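Local coordinates for putative flagellar protein FliS (Parabacteroides merdae ATCC 43184, PDB 4YOK), which is of unknown function but combines a transthyretin-like domain with an E-set-like domain, both built mainly of beta strands, at residues A[128-133]-A[188-193]; A[134-139]-A[153-158]. One frame throughout, in Å; residues are numbered along the deposited sequence.

Interaction 1 (A[128-133]-A[188-193]); sequences DAKISR and LANGAD
Leu188 O takes two backbone N-H groups from consecutive residues. Ser132 N binds Leu188 O at 2.7 Å, in the carbonyl plane and with an N-H...O angle of 154°, while Arg133 N reaches the same Leu188 O only weakly, at 3.3 Å. Two residues of strand 131-139 thus face one residue of strand 182-189, which is a classic beta bulge that shifts the antiparallel register by one. On either side of it the pairing stays firm. Leu188 N gives a nearly straight bond to Arg133 O (3.0 Å), and Asn190 N binds Lys130 O at 2.8 Å, where the CA-H of Ala189 also approaches. One water joins the two segments, accepting from Lys130 N and donating to Asn190 O. Asn190 lays its amide beside segment 128-133, ND2 near Lys130 CB and Asn190 OD1 3.4 Å from Ser132 CB. Just past the pairing the chain reverses in a type II turn from Ala189 to Ala192, closed by Ala192 N to Ala189 O, with Gly191 at a positive phi of 86°, where a side chain would be jammed against Asn190 O. Leu188 also packs on Arg133. Arg133 CG occupies the crowded position between backbone N and carbonyl carbon (chi1 62°), the chain runs extended from CG to NE, and the guanidinium beyond lies against Leu188, whose CD2 sits over the centre of one face, 3.7 Å from Arg133 CZ. An alanine in place of Arg133 would probably leave Leu188 CD2 without its flat cover and Asp154 without a distant, weak ionic partner. The charged group is thus packed by an apolar methyl while the backbone supplies all the direct hydrogen bonds between the segments, so their alignment rests mainly on main-chain polarity.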
loop_
_atom_site.group_PDB
_atom_site.type_symbol
_atom_site.label_atom_id
_atom_site.label_comp_id
_atom_site.label_asym_id
_atom_site.label_seq_id
_atom_site.Cartn_x
_atom_site.Cartn_y
_atom_site.Cartn_z
ATOM N N ASP A 128 2.775 6.283 -19.533
ATOM C CA ASP A 128 2.187 7.627 -19.559
ATOM C C ASP A 128 1.777 8.138 -18.167
ATOM O O ASP A 128 1.108 9.164 -18.070
ATOM C CB ASP A 128 0.982 7.658 -20.513
ATOM C CG ASP A 128 1.358 7.806 -21.970
ATOM O OD1 ASP A 128 2.406 8.435 -22.254
ATOM O OD2 ASP A 128 0.580 7.342 -22.833
ATOM N N ALA A 129 2.224 7.466 -17.096
ATOM C CA ALA A 129 1.893 7.902 -15.743
ATOM C C ALA A 129 2.727 9.114 -15.344
ATOM O O ALA A 129 3.897 9.241 -15.738
ATOM C CB ALA A 129 2.108 6.765 -14.751
ATOM N N LYS A 130 2.114 9.994 -14.542
ATOM C CA LYS A 130 2.733 11.216 -14.042
ATOM C C LYS A 130 2.603 11.260 -12.531
ATOM O O LYS A 130 1.573 10.837 -11.997
ATOM C CB LYS A 130 2.078 12.472 -14.661
ATOM C CG LYS A 130 2.211 12.610 -16.186
ATOM C CD LYS A 130 3.653 12.870 -16.647
ATOM C CE LYS A 130 3.804 12.908 -18.153
ATOM N NZ LYS A 130 3.396 14.220 -18.722
ATOM N N ILE A 131 3.584 11.853 -11.853
ATOM C CA ILE A 131 3.531 11.955 -10.382
ATOM C C ILE A 131 2.690 13.168 -9.975
ATOM O O ILE A 131 2.935 14.267 -10.456
ATOM C CB ILE A 131 4.948 12.027 -9.737
ATOM C CG1 ILE A 131 5.802 10.779 -10.067
ATOM C CG2 ILE A 131 4.860 12.269 -8.209
ATOM C CD1 ILE A 131 7.287 10.946 -9.831
ATOM N N SER A 132 1.696 12.958 -9.096
ATOM C CA SER A 132 0.842 14.030 -8.561
ATOM C C SER A 132 1.540 14.651 -7.327
ATOM O O SER A 132 1.759 15.869 -7.269
ATOM C CB SER A 132 -0.538 13.477 -8.198
ATOM O OG SER A 132 -1.302 14.474 -7.536
ATOM N N ARG A 133 1.968 13.791 -6.378
ATOM C CA ARG A 133 2.699 14.269 -5.216
ATOM C C ARG A 133 3.527 13.165 -4.590
ATOM O O ARG A 133 3.232 11.980 -4.755
ATOM C CB ARG A 133 1.774 14.912 -4.148
ATOM C CG ARG A 133 0.737 14.007 -3.539
ATOM C CD ARG A 133 -0.025 14.766 -2.473
ATOM N NE ARG A 133 -1.032 13.926 -1.831
ATOM C CZ ARG A 133 -2.340 14.008 -2.059
ATOM N NH1 ARG A 133 -2.818 14.910 -2.907
ATOM N NH2 ARG A 133 -3.182 13.201 -1.426
ATOM N N LEU A 188 1.976 9.333 -5.159
ATOM C CA LEU A 188 0.636 9.331 -5.739
ATOM C C LEU A 188 0.723 9.724 -7.215
ATOM O O LEU A 188 1.309 10.744 -7.546
ATOM C CB LEU A 188 -0.274 10.315 -4.975
ATOM C CG LEU A 188 -1.705 10.469 -5.508
ATOM C CD1 LEU A 188 -2.548 9.217 -5.191
ATOM C CD2 LEU A 188 -2.367 11.722 -4.918
ATOM N N ALA A 189 0.122 8.914 -8.082
ATOM C CA ALA A 189 0.046 9.129 -9.525
ATOM C C ALA A 189 -1.145 10.004 -9.872
ATOM O O ALA A 189 -2.194 9.890 -9.222
ATOM C CB ALA A 189 -0.094 7.781 -10.217
ATOM N N ASN A 190 -1.015 10.841 -10.931
ATOM C CA ASN A 190 -2.145 11.601 -11.485
ATOM C C ASN A 190 -3.272 10.631 -11.822
ATOM O O ASN A 190 -3.020 9.591 -12.456
ATOM C CB ASN A 190 -1.714 12.335 -12.795
ATOM C CG ASN A 190 -1.044 13.664 -12.600
ATOM O OD1 ASN A 190 -0.763 14.081 -11.491
ATOM N ND2 ASN A 190 -0.789 14.371 -13.693
ATOM N N GLY A 191 -4.488 10.941 -11.389
ATOM C CA GLY A 191 -5.643 10.099 -11.702
ATOM C C GLY A 191 -5.886 8.930 -10.767
ATOM O O GLY A 191 -6.936 8.301 -10.859
ATOM N N ALA A 192 -4.954 8.626 -9.852
ATOM C CA ALA A 192 -5.145 7.503 -8.918
ATOM C C ALA A 192 -5.806 7.974 -7.630
ATOM O O ALA A 192 -5.665 9.133 -7.254
ATOM C CB ALA A 192 -3.813 6.845 -8.601
ATOM N N ASP A 193 -6.476 7.053 -6.928
ATOM C CA ASP A 193 -7.160 7.348 -5.662
ATOM C C ASP A 193 -6.301 7.027 -4.427
ATOM O O ASP A 193 -6.718 7.307 -3.300
ATOM C CB ASP A 193 -8.457 6.503 -5.601
ATOM C CG ASP A 193 -8.267 5.026 -5.252
ATOM O OD1 ASP A 193 -7.184 4.453 -5.573
ATOM O OD2 ASP A 193 -9.192 4.439 -4.689
HETATM O O HOH W 1 -0.864 9.187 -14.069
#

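Interaction 2 (A[134-139]-A[153-158]); sequences VMLLLS and QDFSDV
Phe155 packs beside Val134 and against Leu136, and its atoms meet the neighbouring strand in order. Phe155 CB lies 4.0 Å from Val134 O. With CG anti to the carbonyl carbon, beside the backbone N (chi1 -62°), the ring starts out on a course that takes Phe155 CD1 past Val134 O, which sits at the ring edge near its plane. Phe155 CE1 then reaches both methyls of Leu136, Leu136 CD1 and Leu136 CD2, at 4.1 Å each. The two side chains cross obliquely. In the backbone, Val134 and Phe155 exchange two hydrogen bonds, the shorter from Phe155 N to Val134 O at 2.8 Å, and Leu136 and Gln153 form a second such pair. Between these hydrogen-bonded pairs stands the non-hydrogen-bonded pair of Met135 and Asp154, whose side chains lie side by side and point the same way. Selenomethionine Met135 comes close with its CG, 3.1 Å from Asp154 OD1, while the selenium is farther from that oxygen. The carboxylate has its strong partner in Arg152, which forms a salt bridge with OD1; the methylene thus lies against an oxygen that Arg152 already pairs with. Past the end of strand 151-155 the chain turns and Val158 comes back against Val134: the CG2 of Val134 meets Val158 CB at 3.7 Å, the two side chains crossing at about a right angle. On the side of Val134 and Leu136, Leu165 and residues of strand 115-124 complete the apolar packing. Strand segments 134-139 and 153-155 run at 159° to one another, and the paired bonds alternate regularly. This is an antiparallel beta hairpin at the margin of a four-stranded sheet, with one face turned into the core between sheets, consistent with the immunoglobulin-like beta sandwich of E-set domains.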
loop_
_atom_site.group_PDB
_atom_site.type_symbol
_atom_site.label_atom_id
_atom_site.label_comp_id
_atom_site.label_asym_id
_atom_site.label_seq_id
_atom_site.Cartn_x
_atom_site.Cartn_y
_atom_site.Cartn_z
ATOM N N VAL A 134 4.581 13.589 -3.896
ATOM C CA VAL A 134 5.465 12.744 -3.105
ATOM C C VAL A 134 5.293 13.208 -1.650
ATOM O O VAL A 134 5.259 14.418 -1.377
ATOM C CB VAL A 134 6.919 12.820 -3.619
ATOM C CG1 VAL A 134 7.848 12.019 -2.729
ATOM C CG2 VAL A 134 6.997 12.315 -5.062
HETATM N N MSE A 135 5.185 12.259 -0.729
HETATM C CA MSE A 135 4.927 12.576 0.680
HETATM C C MSE A 135 5.978 11.972 1.594
HETATM O O MSE A 135 6.332 10.795 1.457
HETATM C CB MSE A 135 3.527 12.069 1.109
HETATM C CG MSE A 135 2.397 12.663 0.280
HETATM SE SE MSE A 135 0.733 11.742 0.665
HETATM C CE MSE A 135 1.090 10.167 -0.547
ATOM N N LEU A 136 6.483 12.797 2.514
ATOM C CA LEU A 136 7.423 12.409 3.571
ATOM C C LEU A 136 6.596 12.327 4.829
ATOM O O LEU A 136 5.903 13.290 5.155
ATOM C CB LEU A 136 8.579 13.420 3.677
ATOM C CG LEU A 136 9.866 13.040 2.928
ATOM C CD1 LEU A 136 9.632 12.804 1.447
ATOM C CD2 LEU A 136 10.982 14.029 3.193
ATOM N N LEU A 137 6.575 11.150 5.479
ATOM C CA LEU A 137 5.721 10.903 6.634
ATOM C C LEU A 137 6.457 10.379 7.838
ATOM O O LEU A 137 7.399 9.584 7.706
ATOM C CB LEU A 137 4.640 9.851 6.254
ATOM C CG LEU A 137 3.822 10.115 4.989
ATOM C CD1 LEU A 137 3.159 8.829 4.471
ATOM C CD2 LEU A 137 2.799 11.219 5.219
ATOM N N LEU A 138 5.993 10.788 9.033
ATOM C CA LEU A 138 6.462 10.259 10.308
ATOM C C LEU A 138 5.246 9.868 11.135
ATOM O O LEU A 138 4.202 10.528 11.052
ATOM C CB LEU A 138 7.349 11.231 11.107
ATOM C CG LEU A 138 8.709 11.602 10.485
ATOM C CD1 LEU A 138 9.299 12.842 11.170
ATOM C CD2 LEU A 138 9.701 10.433 10.573
ATOM N N SER A 139 5.376 8.799 11.917
ATOM C CA SER A 139 4.306 8.349 12.796
ATOM C C SER A 139 4.885 7.911 14.139
ATOM O O SER A 139 6.028 7.454 14.176
ATOM C CB SER A 139 3.559 7.178 12.141
ATOM O OG SER A 139 2.568 6.669 13.026
ATOM N N GLN A 153 4.784 16.074 4.899
ATOM C CA GLN A 153 5.212 17.174 4.025
ATOM C C GLN A 153 5.115 16.690 2.593
ATOM O O GLN A 153 5.737 15.679 2.254
ATOM C CB GLN A 153 6.636 17.668 4.355
ATOM C CG GLN A 153 7.101 18.834 3.424
ATOM C CD GLN A 153 6.286 20.094 3.625
ATOM O OE1 GLN A 153 5.984 20.493 4.752
ATOM N NE2 GLN A 153 5.817 20.678 2.545
ATOM N N ASP A 154 4.347 17.404 1.755
ATOM C CA ASP A 154 4.183 17.062 0.332
ATOM C C ASP A 154 5.117 17.858 -0.547
ATOM O O ASP A 154 5.465 19.000 -0.235
ATOM C CB ASP A 154 2.743 17.312 -0.126
ATOM C CG ASP A 154 1.689 16.449 0.554
ATOM O OD1 ASP A 154 2.067 15.558 1.357
ATOM O OD2 ASP A 154 0.500 16.666 0.289
ATOM N N PHE A 155 5.521 17.241 -1.667
ATOM C CA PHE A 155 6.380 17.807 -2.729
ATOM C C PHE A 155 5.608 17.557 -4.027
ATOM O O PHE A 155 5.219 16.417 -4.296
ATOM C CB PHE A 155 7.788 17.167 -2.703
ATOM C CG PHE A 155 8.565 17.407 -1.417
ATOM C CD1 PHE A 155 8.371 16.592 -0.301
ATOM C CD2 PHE A 155 9.444 18.480 -1.303
ATOM C CE1 PHE A 155 9.050 16.846 0.900
ATOM C CE2 PHE A 155 10.137 18.721 -0.108
ATOM C CZ PHE A 155 9.943 17.897 0.984
ATOM N N SER A 156 5.309 18.621 -4.794
ATOM C CA SER A 156 4.427 18.499 -5.963
ATOM C C SER A 156 5.142 18.600 -7.317
ATOM O O SER A 156 4.475 18.551 -8.356
ATOM C CB SER A 156 3.366 19.593 -5.891
ATOM O OG SER A 156 4.015 20.852 -6.015
ATOM N N ASP A 157 6.468 18.758 -7.328
ATOM C CA ASP A 157 7.166 18.946 -8.617
ATOM C C ASP A 157 8.204 17.842 -8.899
ATOM O O ASP A 157 9.096 18.034 -9.727
ATOM C CB ASP A 157 7.845 20.334 -8.617
ATOM C CG ASP A 157 8.942 20.469 -7.561
ATOM O OD1 ASP A 157 8.986 19.622 -6.631
ATOM O OD2 ASP A 157 9.753 21.409 -7.668
ATOM N N VAL A 158 8.078 16.692 -8.228
ATOM C CA VAL A 158 8.999 15.556 -8.388
ATOM C C VAL A 158 8.681 14.788 -9.666
ATOM O O VAL A 158 7.514 14.596 -10.017
ATOM C CB VAL A 158 8.958 14.623 -7.141
ATOM C CG1 VAL A 158 10.004 13.510 -7.230
ATOM C CG2 VAL A 158 9.148 15.417 -5.852
#

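How the interactions relate
Both interactions use strand 131-139, which has strand 182-189 on one flank and strand 151-155 on the other. Interaction 1 takes its beginning, with the bulge, and interaction 2 the regular run that follows; their centres are about 14 Å apart. They meet where the two segments of the shared strand join. Arg133, which packs on Leu188 in interaction 1, also brings its CD to 3.4 Å from Asp154 OD2 of interaction 2, and Ile131 CB lies 3.6 Å from Val158 O. In sequence, the hairpin closes locally, whereas interaction 1 ties its first strand to a much later one. The function of the protein is unknown, so neither contact can be tied to an active site.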